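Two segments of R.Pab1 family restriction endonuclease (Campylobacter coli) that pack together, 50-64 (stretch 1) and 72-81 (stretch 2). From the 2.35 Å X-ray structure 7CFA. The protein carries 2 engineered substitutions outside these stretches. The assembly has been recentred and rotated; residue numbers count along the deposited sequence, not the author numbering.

Stretch 1 50-64: EWQIGYDMVAGKNDG
Stretch 2 (72-81) KDKKLYELSD

Residues 50-64 and 72-81 of one chain pack as a short antiparallel β-ladder that leads, through Glu 78, into the start of a helix, burying 1017 Å² in all. The ladder centres on two pairs, Met 57 with Lys 75 and Val 58 with Lys 74; the strands that carry them have 141° between their N-to-C directions and axes that approach to 4.6 Å. Met 57 (phi/psi -151/143) pairs with Lys 75 (-137/164) in the hydrogen-bonded register (CA-CA 5.5 Å): Met 57 N gives to Lys 75 O at 3.0 Å, and Lys 75 N to Met 57 O at 2.9 Å. Val 58 with Lys 74 is non-hydrogen-bonded (CA-CA 4.5 Å), and Ala 59 N then donates to Asp 73 O at 2.9 Å.

Lys 75, the residue most covered, and Met 57 put their side chains on the same face of the sheet. Lys 75 takes chi1 p and is otherwise fully extended (t, t, t), so its chain passes Ala 59, with Lys 75 CG 3.7 Å from Ala 59 CB, and Met 57, with Lys 75 CE 3.6 Å from Met 57 CE. The long aliphatic portion suits this apolar surface, while Lys 75 NZ reaches Asp 63 OD2 at 2.9 Å in a hydrogen-bonded salt bridge. Asp 63 (chi1 p) also accepts from Gly 60 N, at 2.7 Å to Asp 63 OD1, a bond within the loop.

Met 57 (t, t, p) lays its flexible thioether over one face of Tyr 77: Met 57 SD lies 4.4 Å from the Tyr 77 ring centroid, 13° off the normal, and Met 57 CE is 3.8 Å from Tyr 77 CD1. Tyr 77 (-164/134) has chi1 t and chi2 63°.

The CA-to-CB bond of Lys 74 (m, m, t, t) points sideways. Lys 74 CD lies 3.3 Å from Asp 56 OD2, and Lys 74 NZ forms a long salt bridge of 3.6 Å with Asp 56 OD2; Asp 56 has chi1 p.

Beyond the ladder, buried Glu 78 (53/-103) occupies the N-cap position. Its side chain (m, t, chi3 -31°) reaches back to stretch 1, where Gly 54 N donates to Glu 78 OE1 at 2.7 Å, almost linearly, and Trp 51 NE1 (chi1 t, chi2 5°) donates to Glu 78 OE2 at 3.2 Å from the indole edge. The carboxylate thus serves two donors of stretch 1, with OE1 bonded elsewhere in the structure as well. Leu 79 N returns a bond to Gly 54 O at 3.1 Å, and Ser 80 OG (chi1 p) makes a very short one to Tyr 55 O, 2.5 Å, while accepting from Tyr 77 N at 3.0 Å. Leu 79 (t, p) meets Ile 53 (t, t) and Tyr 55 through Leu 79 CB, 3.9 Å from Ile 53 CD1 and 4.3 Å from Tyr 55 CB.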

# COMPACT_ATOMS: atom_id res chain seq x y z
N GLU A 50 -5.43 8.69 -12.86
CA GLU A 50 -4.17 8.37 -12.20
C GLU A 50 -3.44 7.33 -13.05
O GLU A 50 -3.95 6.21 -13.23
CB GLU A 50 -4.40 7.85 -10.79
CG GLU A 50 -3.14 7.88 -9.93
CD GLU A 50 -3.35 7.28 -8.55
OE1 GLU A 50 -3.58 6.06 -8.47
OE2 GLU A 50 -3.30 8.04 -7.56
N TRP A 51 -2.27 7.69 -13.55
CA TRP A 51 -1.52 6.87 -14.50
C TRP A 51 -0.13 6.61 -13.93
O TRP A 51 0.73 7.50 -13.92
CB TRP A 51 -1.44 7.57 -15.86
CG TRP A 51 -0.76 6.80 -16.96
CD1 TRP A 51 -0.27 5.52 -16.90
CD2 TRP A 51 -0.48 7.27 -18.28
NE1 TRP A 51 0.29 5.17 -18.10
CE2 TRP A 51 0.17 6.23 -18.97
CE3 TRP A 51 -0.73 8.47 -18.95
CZ2 TRP A 51 0.58 6.36 -20.30
CZ3 TRP A 51 -0.31 8.60 -20.27
CH2 TRP A 51 0.33 7.55 -20.92
N GLN A 52 0.10 5.38 -13.46
CA GLN A 52 1.43 4.96 -13.00
C GLN A 52 2.27 4.66 -14.24
O GLN A 52 2.42 3.52 -14.68
CB GLN A 52 1.34 3.76 -12.08
CG GLN A 52 2.67 3.37 -11.45
CD GLN A 52 2.57 2.18 -10.52
OE1 GLN A 52 1.52 1.55 -10.42
NE2 GLN A 52 3.67 1.87 -9.84
N ILE A 53 2.83 5.72 -14.81
CA ILE A 53 3.47 5.66 -16.12
C ILE A 53 4.92 5.22 -15.96
O ILE A 53 5.59 5.56 -14.98
CB ILE A 53 3.36 7.02 -16.83
CG1 ILE A 53 3.90 6.94 -18.25
CG2 ILE A 53 4.09 8.10 -16.03
CD1 ILE A 53 3.73 8.22 -19.03
N GLY A 54 5.40 4.44 -16.93
CA GLY A 54 6.79 4.04 -16.99
C GLY A 54 7.51 4.69 -18.16
O GLY A 54 6.94 5.41 -18.97
N TYR A 55 8.82 4.41 -18.22
CA TYR A 55 9.65 4.90 -19.30
C TYR A 55 10.38 3.81 -20.06
O TYR A 55 11.04 4.11 -21.07
CB TYR A 55 10.67 5.93 -18.78
CG TYR A 55 11.59 5.42 -17.68
CD1 TYR A 55 12.68 4.63 -17.98
CD2 TYR A 55 11.37 5.76 -16.35
CE1 TYR A 55 13.52 4.16 -16.99
CE2 TYR A 55 12.21 5.31 -15.35
CZ TYR A 55 13.28 4.51 -15.68
OH TYR A 55 14.13 4.05 -14.70
N ASP A 56 10.29 2.56 -19.63
CA ASP A 56 10.90 1.47 -20.38
C ASP A 56 10.18 0.16 -20.06
O ASP A 56 9.30 0.10 -19.20
CB ASP A 56 12.40 1.34 -20.08
CG ASP A 56 12.69 1.11 -18.62
OD1 ASP A 56 11.74 1.00 -17.82
OD2 ASP A 56 13.89 1.04 -18.26
N MET A 57 10.58 -0.89 -20.77
CA MET A 57 10.03 -2.21 -20.58
C MET A 57 11.09 -3.24 -20.94
O MET A 57 11.88 -3.02 -21.86
CB MET A 57 8.76 -2.42 -21.42
CG MET A 57 8.13 -3.79 -21.24
SD MET A 57 6.44 -3.90 -21.87
CE MET A 57 6.66 -3.37 -23.56
N VAL A 58 11.13 -4.34 -20.19
CA VAL A 58 12.08 -5.40 -20.47
C VAL A 58 11.84 -5.93 -21.88
O VAL A 58 10.72 -6.31 -22.23
CB VAL A 58 11.98 -6.51 -19.42
CG1 VAL A 58 12.89 -7.68 -19.79
CG2 VAL A 58 12.33 -5.97 -18.05
N ALA A 59 12.89 -5.95 -22.68
CA ALA A 59 12.81 -6.35 -24.08
C ALA A 59 13.41 -7.73 -24.28
O ALA A 59 14.16 -8.24 -23.44
CB ALA A 59 13.52 -5.33 -24.98
N GLY A 60 13.06 -8.34 -25.41
CA GLY A 60 13.63 -9.61 -25.80
C GLY A 60 14.97 -9.44 -26.48
O GLY A 60 15.59 -8.38 -26.46
N LYS A 61 15.42 -10.53 -27.10
CA LYS A 61 16.70 -10.53 -27.78
C LYS A 61 16.69 -9.79 -29.11
O LYS A 61 17.75 -9.58 -29.70
CB LYS A 61 17.16 -11.98 -28.02
CG LYS A 61 16.20 -12.80 -28.86
CD LYS A 61 16.67 -14.23 -29.01
CE LYS A 61 15.71 -15.04 -29.86
NZ LYS A 61 16.14 -16.46 -30.01
N ASN A 62 15.51 -9.38 -29.60
CA ASN A 62 15.41 -8.76 -30.91
C ASN A 62 14.89 -7.33 -30.90
O ASN A 62 15.14 -6.60 -31.87
CB ASN A 62 14.50 -9.60 -31.82
CG ASN A 62 15.04 -10.99 -32.06
OD1 ASN A 62 16.25 -11.18 -32.22
ND2 ASN A 62 14.15 -11.98 -32.07
N ASP A 63 14.20 -6.90 -29.85
CA ASP A 63 13.56 -5.59 -29.82
C ASP A 63 14.14 -4.70 -28.72
O ASP A 63 13.45 -3.80 -28.22
CB ASP A 63 12.05 -5.73 -29.65
CG ASP A 63 11.67 -6.55 -28.44
OD1 ASP A 63 12.58 -7.07 -27.76
OD2 ASP A 63 10.46 -6.66 -28.15
N GLY A 64 15.39 -4.92 -28.35
CA GLY A 64 16.02 -4.11 -27.31
C GLY A 64 16.55 -2.80 -27.86
O GLY A 64 17.03 -2.72 -28.99
N LYS A 72 19.73 -5.51 -17.63
CA LYS A 72 18.70 -6.19 -18.41
C LYS A 72 18.47 -5.49 -19.74
O LYS A 72 18.71 -4.29 -19.90
CB LYS A 72 17.39 -6.26 -17.63
CG LYS A 72 17.44 -7.13 -16.39
CD LYS A 72 16.07 -7.21 -15.72
CE LYS A 72 16.10 -8.14 -14.52
NZ LYS A 72 14.75 -8.26 -13.89
N ASP A 73 18.01 -6.27 -20.71
CA ASP A 73 17.59 -5.72 -21.99
C ASP A 73 16.32 -4.90 -21.82
O ASP A 73 15.33 -5.38 -21.27
CB ASP A 73 17.37 -6.83 -23.02
CG ASP A 73 18.64 -7.58 -23.35
OD1 ASP A 73 19.72 -6.97 -23.32
OD2 ASP A 73 18.55 -8.79 -23.66
N LYS A 74 16.36 -3.65 -22.28
CA LYS A 74 15.25 -2.72 -22.13
C LYS A 74 14.94 -2.08 -23.47
O LYS A 74 15.81 -1.94 -24.33
CB LYS A 74 15.56 -1.63 -21.10
CG LYS A 74 15.69 -2.11 -19.67
CD LYS A 74 14.33 -2.18 -18.98
CE LYS A 74 14.48 -2.37 -17.48
NZ LYS A 74 13.18 -2.21 -16.78
N LYS A 75 13.68 -1.67 -23.63
CA LYS A 75 13.25 -0.94 -24.82
C LYS A 75 12.34 0.20 -24.39
O LYS A 75 11.84 0.23 -23.26
CB LYS A 75 12.53 -1.85 -25.82
CG LYS A 75 11.24 -2.47 -25.31
CD LYS A 75 10.60 -3.33 -26.38
CE LYS A 75 9.31 -3.95 -25.89
NZ LYS A 75 8.64 -4.75 -26.95
N LEU A 76 12.14 1.14 -25.31
CA LEU A 76 11.31 2.30 -25.01
C LEU A 76 9.87 1.89 -24.77
O LEU A 76 9.38 0.90 -25.33
CB LEU A 76 11.39 3.32 -26.15
CG LEU A 76 12.78 3.86 -26.49
CD1 LEU A 76 12.69 4.95 -27.54
CD2 LEU A 76 13.49 4.36 -25.25
N TYR A 77 9.18 2.67 -23.94
CA TYR A 77 7.83 2.33 -23.52
C TYR A 77 7.18 3.56 -22.90
O TYR A 77 7.80 4.25 -22.09
CB TYR A 77 7.84 1.16 -22.52
CG TYR A 77 6.48 0.73 -22.02
CD1 TYR A 77 5.53 0.23 -22.89
CD2 TYR A 77 6.17 0.80 -20.67
CE1 TYR A 77 4.28 -0.17 -22.43
CE2 TYR A 77 4.94 0.40 -20.20
CZ TYR A 77 4.00 -0.09 -21.08
OH TYR A 77 2.77 -0.49 -20.61
N GLU A 78 5.93 3.83 -23.30
CA GLU A 78 5.14 4.92 -22.75
C GLU A 78 5.86 6.26 -22.82
O GLU A 78 5.94 6.86 -23.90
CB GLU A 78 4.72 4.60 -21.31
CG GLU A 78 3.68 3.50 -21.23
CD GLU A 78 3.07 3.35 -19.86
OE1 GLU A 78 3.77 3.62 -18.86
OE2 GLU A 78 1.88 2.97 -19.78
N LEU A 79 6.38 6.73 -21.69
CA LEU A 79 6.96 8.07 -21.63
C LEU A 79 8.10 8.23 -22.63
O LEU A 79 8.14 9.21 -23.39
CB LEU A 79 7.45 8.37 -20.21
CG LEU A 79 8.17 9.71 -20.03
CD1 LEU A 79 7.26 10.87 -20.40
CD2 LEU A 79 8.67 9.86 -18.60
N SER A 80 9.05 7.29 -22.64
CA SER A 80 10.19 7.42 -23.54
C SER A 80 9.79 7.20 -24.99
O SER A 80 10.40 7.80 -25.89
CB SER A 80 11.30 6.45 -23.14
OG SER A 80 10.89 5.10 -23.35
N ASP A 81 8.79 6.36 -25.24
CA ASP A 81 8.30 6.20 -26.61
C ASP A 81 7.59 7.46 -27.09
O ASP A 81 7.67 7.79 -28.28
CB ASP A 81 7.36 5.00 -26.70
CG ASP A 81 6.86 4.76 -28.10
OD1 ASP A 81 7.70 4.60 -29.01
OD2 ASP A 81 5.63 4.74 -28.30